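Side-chain contacts in KLLA0E08119p (Kluyveromyces lactis, PDB 3VA7), which probably carries out the biotin- and ATP-dependent carboxylation of urea, this chain being the urea carboxylase part of a larger urea-degrading enzyme: residues E766-K769 with V770-T774; D510-S513 with F514-N518; S606-M610 with G611-G615; V521-N524 with S525-A529; Q796-S799 with I800-E804. All blocks are in the same frame, centred on the assembly; numbering follows the deposited sequence.

Interaction 1 (E766-K769 with V770-T774); sequences ELWK and VGQLT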
loop_
_atom_site.group_PDB
_atom_site.type_symbol
_atom_site.label_atom_id
_atom_site.label_comp_id
_atom_site.label_asym_id
_atom_site.label_seq_id
_atom_site.Cartn_x
_atom_site.Cartn_y
_atom_site.Cartn_z
ATOM N N GLU A 766 17.281 22.035 9.131
ATOM C CA GLU A 766 16.265 22.661 9.963
ATOM C C GLU A 766 14.875 21.970 9.935
ATOM O O GLU A 766 14.037 22.218 10.812
ATOM C CB GLU A 766 16.149 24.156 9.661
ATOM C CG GLU A 766 17.425 24.875 9.962
ATOM C CD GLU A 766 17.446 25.360 11.385
ATOM O OE1 GLU A 766 16.614 26.241 11.680
ATOM O OE2 GLU A 766 18.252 24.862 12.192
ATOM N N LEU A 767 14.647 21.102 8.951
ATOM C CA LEU A 767 13.352 20.399 8.812
ATOM C C LEU A 767 12.927 19.625 10.061
ATOM O O LEU A 767 11.743 19.542 10.323
ATOM C CB LEU A 767 13.342 19.482 7.575
ATOM C CG LEU A 767 12.663 20.176 6.402
ATOM C CD1 LEU A 767 12.725 19.319 5.135
ATOM C CD2 LEU A 767 11.212 20.450 6.767
ATOM N N TRP A 768 13.883 19.070 10.822
ATOM C CA TRP A 768 13.561 18.362 12.049
ATOM C C TRP A 768 12.746 19.192 13.003
ATOM O O TRP A 768 11.964 18.653 13.724
ATOM C CB TRP A 768 14.801 17.885 12.783
ATOM C CG TRP A 768 15.431 18.937 13.713
ATOM C CD1 TRP A 768 16.430 19.822 13.395
ATOM C CD2 TRP A 768 15.095 19.191 15.092
ATOM N NE1 TRP A 768 16.733 20.618 14.491
ATOM C CE2 TRP A 768 15.939 20.250 15.544
ATOM C CE3 TRP A 768 14.167 18.633 15.987
ATOM C CZ2 TRP A 768 15.891 20.750 16.862
ATOM C CZ3 TRP A 768 14.100 19.140 17.282
ATOM C CH2 TRP A 768 14.968 20.197 17.708
ATOM N N LYS A 769 12.942 20.501 13.012
ATOM C CA LYS A 769 12.150 21.376 13.854
ATOM C C LYS A 769 10.702 21.268 13.462
ATOM O O LYS A 769 9.813 21.158 14.345
ATOM C CB LYS A 769 12.613 22.842 13.786
ATOM C CG LYS A 769 13.844 23.141 14.654
ATOM C CD LYS A 769 14.419 24.530 14.353
ATOM C CE LYS A 769 15.722 24.652 15.064
ATOM N NZ LYS A 769 16.602 25.711 14.502
ATOM N N VAL A 770 10.466 21.285 12.144
ATOM C CA VAL A 770 9.113 21.243 11.599
ATOM C C VAL A 770 8.440 19.930 11.997
ATOM O O VAL A 770 7.250 19.908 12.300
ATOM C CB VAL A 770 9.111 21.501 10.076
ATOM C CG1 VAL A 770 7.692 21.514 9.506
ATOM C CG2 VAL A 770 9.769 22.839 9.814
ATOM N N GLY A 771 9.207 18.862 12.090
ATOM C CA GLY A 771 8.683 17.615 12.687
ATOM C C GLY A 771 8.340 17.613 14.190
ATOM O O GLY A 771 7.953 16.581 14.750
ATOM N N GLN A 772 8.485 18.746 14.853
ATOM C CA GLN A 772 8.220 18.780 16.284
ATOM C C GLN A 772 7.200 19.854 16.614
ATOM O O GLN A 772 6.798 20.019 17.785
ATOM C CB GLN A 772 9.532 18.937 17.100
ATOM C CG GLN A 772 10.472 17.709 17.078
ATOM C CD GLN A 772 9.830 16.477 17.682
ATOM O OE1 GLN A 772 8.767 16.587 18.266
ATOM N NE2 GLN A 772 10.467 15.290 17.548
ATOM N N LEU A 773 6.774 20.572 15.573
ATOM C CA LEU A 773 5.687 21.527 15.693
ATOM C C LEU A 773 4.334 20.845 16.086
ATOM O O LEU A 773 4.100 19.689 15.758
ATOM C CB LEU A 773 5.571 22.350 14.413
ATOM C CG LEU A 773 6.762 23.197 13.906
ATOM C CD1 LEU A 773 6.365 23.977 12.622
ATOM C CD2 LEU A 773 7.295 24.148 14.985
ATOM N N THR A 774 3.523 21.530 16.892
ATOM C CA THR A 774 2.205 21.025 17.310
ATOM C C THR A 774 1.332 22.228 17.095
ATOM O O THR A 774 1.847 23.344 17.087
ATOM C CB THR A 774 2.127 20.571 18.810
ATOM O OG1 THR A 774 2.658 21.591 19.654
ATOM C CG2 THR A 774 2.907 19.274 19.077
#
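The carbonyl of Leu767 faces the amides of both Val770 and Gly771, with Gly771 N bonded to Leu767 O at 3.2 Å in the carbonyl plane and Val770 N more weakly, while Gln772 N meets Lys769 O from above the carbonyl plane at 2.8 Å. Around this turn, Trp768 and Gln772 approach at an angle: Gln772 CG lies 3.9 Å from Trp768 CZ3, and the ring and amide planes are 62° apart. A bend at chi2 (-62°) folds the amide of Gln772 back from the line of its CA-CB bond, and it is gripped at both ends, OE1 accepting from Cys586 N and NE2 donating to Arg587 O and Asp510 OD1. Lys769 CG sits over one face of the indole, offset toward the rim. Beyond it the lysine chain is extended and carries NZ to Glu766 OE1, a salt bridge of 2.9 Å made on the syn side of the carboxylate; Gly666 N also donates to that oxygen. Leu767 CD2 packs against Val770 CB at 4.1 Å, and Val770 continues onto Val702. The whole is a short, buried helical turn of the carboxyltransferase domain leading toward strand 778-783, with the side chain of Val770 about 10 Å from the bound biotin group.

Interaction 2 (D510-S513 with F514-N518); sequences DSYS and FRLAN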
loop_
_atom_site.group_PDB
_atom_site.type_symbol
_atom_site.label_atom_id
_atom_site.label_comp_id
_atom_site.label_asym_id
_atom_site.label_seq_id
_atom_site.Cartn_x
_atom_site.Cartn_y
_atom_site.Cartn_z
ATOM N N ASP A 510 11.231 14.117 11.765
ATOM C CA ASP A 510 12.330 14.794 12.458
ATOM C C ASP A 510 13.453 13.815 12.287
ATOM O O ASP A 510 13.553 12.825 13.033
ATOM C CB ASP A 510 11.998 15.082 13.950
ATOM C CG ASP A 510 13.271 15.166 14.902
ATOM O OD1 ASP A 510 13.107 15.236 16.166
ATOM O OD2 ASP A 510 14.429 15.152 14.420
ATOM N N SER A 511 14.302 14.076 11.303
ATOM C CA SER A 511 15.306 13.079 10.967
ATOM C C SER A 511 16.450 12.982 11.928
ATOM O O SER A 511 17.066 11.902 12.006
ATOM C CB SER A 511 15.811 13.155 9.518
ATOM O OG SER A 511 16.782 14.137 9.285
ATOM N N TYR A 512 16.721 14.043 12.684
ATOM C CA TYR A 512 17.857 14.017 13.661
ATOM C C TYR A 512 17.654 13.051 14.859
ATOM O O TYR A 512 18.481 12.132 15.103
ATOM C CB TYR A 512 18.280 15.446 14.107
ATOM C CG TYR A 512 19.631 15.462 14.772
ATOM C CD1 TYR A 512 20.762 14.997 14.105
ATOM C CD2 TYR A 512 19.775 15.870 16.091
ATOM C CE1 TYR A 512 21.986 14.963 14.721
ATOM C CE2 TYR A 512 21.009 15.822 16.726
ATOM C CZ TYR A 512 22.104 15.373 16.040
ATOM O OH TYR A 512 23.324 15.325 16.660
ATOM N N SER A 513 16.555 13.239 15.576
ATOM C CA SER A 513 16.170 12.334 16.639
ATOM C C SER A 513 16.104 10.905 16.141
ATOM O O SER A 513 16.491 9.956 16.868
ATOM C CB SER A 513 14.808 12.718 17.217
ATOM O OG SER A 513 14.657 14.104 17.567
ATOM N N PHE A 514 15.619 10.726 14.901
ATOM C CA PHE A 514 15.428 9.380 14.373
ATOM C C PHE A 514 16.801 8.714 14.333
ATOM O O PHE A 514 16.965 7.558 14.737
ATOM C CB PHE A 514 14.791 9.405 12.983
ATOM C CG PHE A 514 14.709 8.033 12.320
ATOM C CD1 PHE A 514 13.552 7.276 12.401
ATOM C CD2 PHE A 514 15.807 7.512 11.602
ATOM C CE1 PHE A 514 13.499 5.987 11.796
ATOM C CE2 PHE A 514 15.778 6.219 10.990
ATOM C CZ PHE A 514 14.603 5.457 11.080
ATOM N N ARG A 515 17.792 9.455 13.837
ATOM C CA ARG A 515 19.112 8.881 13.625
ATOM C C ARG A 515 19.860 8.769 14.937
ATOM O O ARG A 515 20.634 7.851 15.134
ATOM C CB ARG A 515 19.910 9.704 12.637
ATOM C CG ARG A 515 19.229 9.860 11.293
ATOM C CD ARG A 515 20.234 10.024 10.237
ATOM N NE ARG A 515 20.696 11.384 10.087
ATOM C CZ ARG A 515 21.922 11.710 9.635
ATOM N NH1 ARG A 515 22.831 10.765 9.314
ATOM N NH2 ARG A 515 22.253 12.990 9.544
ATOM N N LEU A 516 19.600 9.686 15.855
ATOM C CA LEU A 516 20.125 9.507 17.200
ATOM C C LEU A 516 19.602 8.186 17.733
ATOM O O LEU A 516 20.398 7.355 18.186
ATOM C CB LEU A 516 19.712 10.640 18.133
ATOM C CG LEU A 516 20.425 11.990 18.034
ATOM C CD1 LEU A 516 19.637 13.079 18.808
ATOM C CD2 LEU A 516 21.883 11.916 18.505
ATOM N N ALA A 517 18.271 8.004 17.682
ATOM C CA ALA A 517 17.671 6.834 18.296
ATOM C C ALA A 517 18.351 5.609 17.696
ATOM O O ALA A 517 18.841 4.717 18.436
ATOM C CB ALA A 517 16.148 6.805 18.101
ATOM N N ASN A 518 18.467 5.577 16.368
ATOM C CA ASN A 518 19.189 4.462 15.773
ATOM C C ASN A 518 20.586 4.256 16.313
ATOM O O ASN A 518 20.977 3.151 16.685
ATOM C CB ASN A 518 19.187 4.526 14.238
ATOM C CG ASN A 518 18.097 3.629 13.638
ATOM O OD1 ASN A 518 17.662 2.635 14.286
ATOM N ND2 ASN A 518 17.652 3.959 12.409
#
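Tyr512 and Leu516, four residues apart, pack against each other in the first turns of the N-capped helix 511-520, within subdomains A and B of the carboxyltransferase domain. Leu516 lays its branch over one face of the phenol ring, CG offset toward the rim and CD1 3.7 Å from Tyr512 CE2. The ring reaches this position because CG of Tyr512 stands opposite the backbone N (chi1 -164°); the hydroxyl at its far end bonds to Leu653 O. Ile800 and other residues of helix 786-802 also touch the tyrosine. In the backbone, Leu516 N donates to Tyr512 O at 2.8 Å, close to straight. The next rung, Ala517 N to Ser513 O, has the same length, whereas the first, Phe514 N to Asp510 O, is weak. Arg515 runs its CB and CG alongside Ser511 O, then bends at chi3 so that NH2 can form a salt bridge with Asp797 of helix 786-802. Asp510 supplies the cap. Its OD1 accepts from Gln772 NE2, while at the cap Ser513 N donates to Asp510 OD2 over 3.1 Å, with the donor 40° out of the carboxylate plane.

Interaction 3 (S606-M610 with G611-G615); sequences STFAM and GNMGG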
loop_
_atom_site.group_PDB
_atom_site.type_symbol
_atom_site.label_atom_id
_atom_site.label_comp_id
_atom_site.label_asym_id
_atom_site.label_seq_id
_atom_site.Cartn_x
_atom_site.Cartn_y
_atom_site.Cartn_z
ATOM N N SER A 606 10.139 2.643 4.365
ATOM C CA SER A 606 9.332 3.697 4.958
ATOM C C SER A 606 7.885 3.564 4.569
ATOM O O SER A 606 7.571 3.209 3.410
ATOM C CB SER A 606 9.813 5.081 4.563
ATOM O OG SER A 606 10.977 5.413 5.265
ATOM N N THR A 607 7.020 3.897 5.535
ATOM C CA THR A 607 5.588 3.925 5.331
ATOM C C THR A 607 5.102 5.229 4.695
ATOM O O THR A 607 5.319 6.314 5.243
ATOM C CB THR A 607 4.863 3.800 6.656
ATOM O OG1 THR A 607 5.397 2.705 7.428
ATOM C CG2 THR A 607 3.389 3.608 6.429
ATOM N N PHE A 608 4.434 5.124 3.540
ATOM C CA PHE A 608 3.683 6.257 2.985
ATOM C C PHE A 608 2.201 5.939 3.074
ATOM O O PHE A 608 1.661 5.278 2.184
ATOM C CB PHE A 608 4.060 6.496 1.535
ATOM C CG PHE A 608 3.353 7.678 0.911
ATOM C CD1 PHE A 608 3.128 8.848 1.636
ATOM C CD2 PHE A 608 2.939 7.636 -0.398
ATOM C CE1 PHE A 608 2.448 9.935 1.029
ATOM C CE2 PHE A 608 2.283 8.723 -0.996
ATOM C CZ PHE A 608 2.018 9.862 -0.288
ATOM N N ALA A 609 1.542 6.392 4.139
ATOM C CA ALA A 609 0.198 5.885 4.509
ATOM C C ALA A 609 -0.809 6.257 3.431
ATOM O O ALA A 609 -1.476 5.397 2.868
ATOM C CB ALA A 609 -0.215 6.402 5.847
ATOM N N MET A 610 -0.809 7.524 3.048
ATOM C CA MET A 610 -1.621 7.972 1.910
ATOM C C MET A 610 -1.655 7.009 0.729
ATOM O O MET A 610 -2.723 6.812 0.139
ATOM C CB MET A 610 -1.200 9.384 1.433
ATOM C CG MET A 610 -2.328 10.188 0.754
ATOM S SD MET A 610 -1.610 11.575 -0.168
ATOM C CE MET A 610 -1.781 10.694 -1.668
ATOM N N GLY A 611 -0.501 6.433 0.384
ATOM C CA GLY A 611 -0.370 5.534 -0.762
ATOM C C GLY A 611 -0.400 4.036 -0.402
ATOM O O GLY A 611 -0.138 3.179 -1.258
ATOM N N ASN A 612 -0.729 3.711 0.849
ATOM C CA ASN A 612 -0.724 2.319 1.333
ATOM C C ASN A 612 0.534 1.596 0.923
ATOM O O ASN A 612 0.488 0.459 0.472
ATOM C CB ASN A 612 -1.985 1.559 0.922
ATOM C CG ASN A 612 -3.245 2.180 1.531
ATOM O OD1 ASN A 612 -3.540 1.969 2.703
ATOM N ND2 ASN A 612 -3.968 2.977 0.748
ATOM N N MET A 613 1.657 2.276 1.113
ATOM C CA MET A 613 2.927 1.866 0.593
ATOM C C MET A 613 3.959 1.693 1.713
ATOM O O MET A 613 4.156 2.590 2.520
ATOM C CB MET A 613 3.451 2.981 -0.310
ATOM C CG MET A 613 3.082 2.875 -1.720
ATOM S SD MET A 613 3.222 4.473 -2.550
ATOM C CE MET A 613 5.029 4.727 -2.625
ATOM N N GLY A 614 4.668 0.578 1.726
ATOM C CA GLY A 614 5.833 0.482 2.587
ATOM C C GLY A 614 5.417 0.237 4.009
ATOM O O GLY A 614 4.251 -0.037 4.281
ATOM N N GLY A 615 6.385 0.310 4.916
ATOM C CA GLY A 615 6.140 0.086 6.354
ATOM C C GLY A 615 5.530 -1.256 6.693
ATOM O O GLY A 615 5.797 -2.257 6.042
#
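A G1 beta bulge, in which Asn612 and Met613 both stand opposite Phe608, breaks the pairing of this tight antiparallel hairpin, and Asn612 rather than a glycine adopts the left-handed backbone conformation there (phi 46°). One hydrogen-bonded pair holds the arms together: Phe608 N donates to Met613 O at 2.7 Å in the carbonyl plane, and Met613 N returns a bond to Phe608 O at 3.2 Å from above the plane of the Phe608 carbonyl. At the bend, Asn612 N closes onto Ala609 O at 2.7 Å. The side chains of Phe608 and Met613 run side by side in the same direction, making a Met-aromatic contact at the ring edge, with Met613 SD 3.8 Å from Phe608 CD2 and practically in the ring plane. An extended chi2 (160°) carries the sulfur there, and the bend at chi3 turns only the terminal methyl. One face of the same ring lies over Gly611, whose N is 3.7 Å from CD2 of Phe608. Gly614 and Gly615, both at positive phi, then carry the chain past Ser606 and Thr607. The hairpin lies in the long loop between strands 587-592 and 626-628; Thr607 bonds to Val489 of strand 488-490, while Met610 touches Ala1037 and Ser1040, its side chain about 8 Å from the bound biotin group.

Interaction 4 (V521-N524 with S525-A529); sequences VGNN and SKSPA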
loop_
_atom_site.group_PDB
_atom_site.type_symbol
_atom_site.label_atom_id
_atom_site.label_comp_id
_atom_site.label_asym_id
_atom_site.label_seq_id
_atom_site.Cartn_x
_atom_site.Cartn_y
_atom_site.Cartn_z
ATOM N N VAL A 521 21.529 2.691 19.760
ATOM C CA VAL A 521 21.429 1.262 19.881
ATOM C C VAL A 521 22.460 0.593 18.970
ATOM O O VAL A 521 22.564 -0.648 18.930
ATOM C CB VAL A 521 20.031 0.825 19.468
ATOM C CG1 VAL A 521 19.968 -0.577 19.468
ATOM C CG2 VAL A 521 18.933 1.339 20.437
ATOM N N GLY A 522 23.239 1.382 18.231
ATOM C CA GLY A 522 24.290 0.800 17.400
ATOM C C GLY A 522 23.805 0.222 16.069
ATOM O O GLY A 522 24.505 -0.567 15.431
ATOM N N ASN A 523 22.604 0.622 15.631
ATOM C CA ASN A 523 22.095 0.230 14.322
ATOM C C ASN A 523 22.923 0.871 13.191
ATOM O O ASN A 523 23.310 2.044 13.284
ATOM C CB ASN A 523 20.607 0.625 14.187
ATOM C CG ASN A 523 19.636 -0.413 14.791
ATOM O OD1 ASN A 523 19.997 -1.555 15.059
ATOM N ND2 ASN A 523 18.375 -0.009 14.969
ATOM N N ASN A 524 23.184 0.107 12.118
ATOM C CA ASN A 524 23.430 0.702 10.780
ATOM C C ASN A 524 22.372 1.796 10.474
ATOM O O ASN A 524 21.213 1.658 10.870
ATOM C CB ASN A 524 23.370 -0.375 9.704
ATOM C CG ASN A 524 23.638 0.186 8.303
ATOM O OD1 ASN A 524 22.703 0.645 7.630
ATOM N ND2 ASN A 524 24.920 0.125 7.849
ATOM N N SER A 525 22.736 2.864 9.776
ATOM C CA SER A 525 21.812 3.984 9.684
ATOM C C SER A 525 20.575 3.707 8.810
ATOM O O SER A 525 19.650 4.495 8.805
ATOM C CB SER A 525 22.525 5.186 9.154
ATOM O OG SER A 525 22.788 4.986 7.800
ATOM N N LYS A 526 20.598 2.595 8.068
ATOM C CA LYS A 526 19.491 2.152 7.238
ATOM C C LYS A 526 18.413 1.321 7.983
ATOM O O LYS A 526 17.457 0.833 7.369
ATOM C CB LYS A 526 20.024 1.350 6.046
ATOM C CG LYS A 526 20.392 2.193 4.826
ATOM C CD LYS A 526 21.433 1.550 3.865
ATOM C CE LYS A 526 21.983 2.626 2.860
ATOM N NZ LYS A 526 23.218 2.226 2.040
ATOM N N SER A 527 18.580 1.143 9.292
ATOM C CA SER A 527 17.669 0.302 10.047
ATOM C C SER A 527 16.334 1.003 10.196
ATOM O O SER A 527 16.286 2.228 10.357
ATOM C CB SER A 527 18.240 0.013 11.420
ATOM O OG SER A 527 19.008 -1.158 11.389
ATOM N N PRO A 528 15.242 0.246 10.126
ATOM C CA PRO A 528 13.990 0.931 10.354
ATOM C C PRO A 528 13.629 0.953 11.837
ATOM O O PRO A 528 14.015 0.044 12.587
ATOM C CB PRO A 528 12.996 0.082 9.575
ATOM C CG PRO A 528 13.561 -1.245 9.672
ATOM C CD PRO A 528 15.041 -1.104 9.595
ATOM N N ALA A 529 12.829 1.953 12.204
ATOM C CA ALA A 529 12.521 2.320 13.571
ATOM C C ALA A 529 11.072 2.783 13.593
ATOM O O ALA A 529 10.482 2.916 12.530
ATOM C CB ALA A 529 13.456 3.467 13.993
#
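Asn524 and Lys526 are joined by an Asx turn, the side-chain oxygen OD1 of Asn524 accepting from Lys526 N at 2.9 Å, and this turn is laid over a type I beta turn closed by Ser527 N donating to Asn524 O at 3.1 Å. The one residue thus binds two successive amides, with its side chain and with its backbone. Both donors come in off the carbonyl planes, by 33° at OD1 and by 45° at the backbone oxygen. Asn524 can bring OD1 over the turn because its CG lies opposite the backbone N (chi1 -179°), and its ND2, pointing the other way, bonds to Asp643 OD2.

The tight part is the inner side, where Asn523 meets Ser527 across the mouth of the turn. Asn523 CG lies 3.5 Å from Ser527 OG, and ND2 of the same amide lies 3.6 Å from Ser527 CB, a packing contact. The polar ends of that amide are spent on others: OD1 accepts from Gly594 N, and ND2 donates to Ile592 O and Asn518 OD1, which fixes its rotation. The outer side is looser. Lys526 lets its CB pass beside Asn524 OD1 and then runs out, extended, into solvent, touching Pro640 on the way, and Ser525 at the tip is partly exposed.

The loop follows a Schellman motif at Gly522, which ends helix 511-520, and it delivers the chain to strand 529-533, where Ala529 pairs with Gln490 of strand 488-490, while Pro528 bonds through its backbone to Ile596.

Interaction 5 (Q796-S799 with I800-E804); sequences QDKS and IDNFE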
loop_
_atom_site.group_PDB
_atom_site.type_symbol
_atom_site.label_atom_id
_atom_site.label_comp_id
_atom_site.label_asym_id
_atom_site.label_seq_id
_atom_site.Cartn_x
_atom_site.Cartn_y
_atom_site.Cartn_z
ATOM N N GLN A 796 25.388 17.582 11.538
ATOM C CA GLN A 796 24.534 16.489 11.984
ATOM C C GLN A 796 25.148 15.150 11.529
ATOM O O GLN A 796 25.170 14.157 12.266
ATOM C CB GLN A 796 23.079 16.658 11.526
ATOM C CG GLN A 796 22.334 17.877 12.130
ATOM C CD GLN A 796 20.897 18.096 11.595
ATOM O OE1 GLN A 796 20.210 19.056 11.993
ATOM N NE2 GLN A 796 20.441 17.216 10.700
ATOM N N ASP A 797 25.695 15.122 10.327
ATOM C CA ASP A 797 26.271 13.899 9.878
ATOM C C ASP A 797 27.489 13.501 10.722
ATOM O O ASP A 797 27.651 12.322 11.052
ATOM C CB ASP A 797 26.601 14.003 8.387
ATOM C CG ASP A 797 25.341 14.150 7.497
ATOM O OD1 ASP A 797 24.222 14.122 8.006
ATOM O OD2 ASP A 797 25.475 14.320 6.276
ATOM N N LYS A 798 28.331 14.465 11.087
ATOM C CA LYS A 798 29.500 14.167 11.912
ATOM C C LYS A 798 29.079 13.740 13.293
ATOM O O LYS A 798 29.709 12.873 13.899
ATOM C CB LYS A 798 30.500 15.343 12.026
ATOM C CG LYS A 798 31.151 15.810 10.702
ATOM C CD LYS A 798 31.981 14.717 9.958
ATOM C CE LYS A 798 33.486 14.774 10.372
ATOM N NZ LYS A 798 34.036 16.202 10.464
ATOM N N SER A 799 28.011 14.351 13.784
ATOM C CA SER A 799 27.484 14.020 15.090
ATOM C C SER A 799 27.022 12.598 15.043
ATOM O O SER A 799 27.404 11.816 15.888
ATOM C CB SER A 799 26.358 14.957 15.460
ATOM O OG SER A 799 26.877 16.275 15.619
ATOM N N ILE A 800 26.269 12.225 14.018
ATOM C CA ILE A 800 25.833 10.859 13.953
ATOM C C ILE A 800 26.928 9.853 13.677
ATOM O O ILE A 800 26.890 8.751 14.208
ATOM C CB ILE A 800 24.627 10.677 13.035
ATOM C CG1 ILE A 800 23.372 10.857 13.870
ATOM C CG2 ILE A 800 24.564 9.266 12.439
ATOM C CD1 ILE A 800 22.948 12.186 13.835
ATOM N N ASP A 801 27.901 10.225 12.858
ATOM C CA ASP A 801 28.904 9.248 12.399
ATOM C C ASP A 801 29.958 8.901 13.419
ATOM O O ASP A 801 30.387 7.750 13.509
ATOM C CB ASP A 801 29.600 9.707 11.112
ATOM C CG ASP A 801 28.721 9.553 9.865
ATOM O OD1 ASP A 801 29.029 10.231 8.850
ATOM O OD2 ASP A 801 27.748 8.761 9.883
ATOM N N ASN A 802 30.389 9.903 14.167
ATOM C CA ASN A 802 31.469 9.708 15.136
ATOM C C ASN A 802 30.897 9.522 16.527
ATOM O O ASN A 802 31.388 8.674 17.294
ATOM C CB ASN A 802 32.445 10.888 15.118
ATOM C CG ASN A 802 33.130 11.075 13.757
ATOM O OD1 ASN A 802 33.368 10.117 12.999
ATOM N ND2 ASN A 802 33.458 12.329 13.450
ATOM N N PHE A 803 29.857 10.315 16.828
ATOM C CA PHE A 803 29.097 10.207 18.075
ATOM C C PHE A 803 29.955 10.689 19.249
ATOM O O PHE A 803 30.194 9.947 20.196
ATOM C CB PHE A 803 28.612 8.750 18.279
ATOM C CG PHE A 803 27.223 8.621 18.912
ATOM C CD1 PHE A 803 26.178 9.475 18.550
ATOM C CD2 PHE A 803 26.957 7.586 19.842
ATOM C CE1 PHE A 803 24.886 9.316 19.112
ATOM C CE2 PHE A 803 25.659 7.422 20.420
ATOM C CZ PHE A 803 24.633 8.273 20.060
ATOM N N GLU A 804 30.391 11.945 19.162
ATOM C CA GLU A 804 31.450 12.518 20.003
ATOM C C GLU A 804 31.029 13.925 20.502
ATOM O O GLU A 804 30.596 14.754 19.699
ATOM C CB GLU A 804 32.792 12.528 19.206
ATOM C CG GLU A 804 33.430 11.112 19.136
ATOM C CD GLU A 804 34.754 10.944 18.305
ATOM O OE1 GLU A 804 35.332 11.933 17.760
ATOM O OE2 GLU A 804 35.231 9.767 18.215
#
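Ile800 N donates to Gln796 O at 2.8 Å with an angle of 166° at the hydrogen, a sound bond in the last turns of helix 786-802. Asp801 N repeats it onto Asp797 O and Asn802 N onto Lys798 O, but the series fades with Phe803 N, whose bond to Ser799 O is weak. Phe803 takes positive phi (71°) and is the first residue to leave the helix. Its ring then turns an edge to the same carbonyl, CD1 lying 3.8 Å from Ser799 O near the ring plane.

Ile800 also leans its CD1 back to Gln796 O, 3.4 Å away, and its side chain touches Tyr512 of helix 511-520. On the outer side, Lys798 and Asn802 lie next to each other and point the same way, with CE of the lysine 3.9 Å from ND2 of the asparagine; the lysine chain is bent at three successive torsions. Asp801 folds its carboxylate back along the helix, CG standing beside its own backbone N (chi1 -75°), above Asp797 O. Ser799 OG, beside its own backbone N, folds back one turn to bond to Ser795 O.

The two aspartates lie one turn apart, with OD2 of Asp797 6.0 Å from OD1 of Asp801, so like charges approach without touching. Asp797 has salt bridges to Arg515 and Lys793, which would offset much of this, whereas the exposed Asp801, near the carbonyl end of the helix, would probably be disfavoured by the helix dipole and rely on solvent.

How the interactions relate
Along the chain the order is interaction 2, 4, 3, 1 and 5, strictly in series, so none nests in or crosses another. Interaction 2 starts helix 511-520 and interaction 4 closes the loop that follows it, the two sharing bonds from Asn518 to Asn523 and Ser527. Interaction 3 closes a separate hairpin near the biotin site, without touching the rest. Interaction 1 returns to the start of helix 511-520, Trp768 packing on Asp510 and Gln772 bonding to it, and ends a short turn before strand 778-783. Interaction 5, closing helix 786-802, packs on the same helix through Tyr512 and Arg515, making helix 511-520 the hub joining interactions 1, 4 and 5.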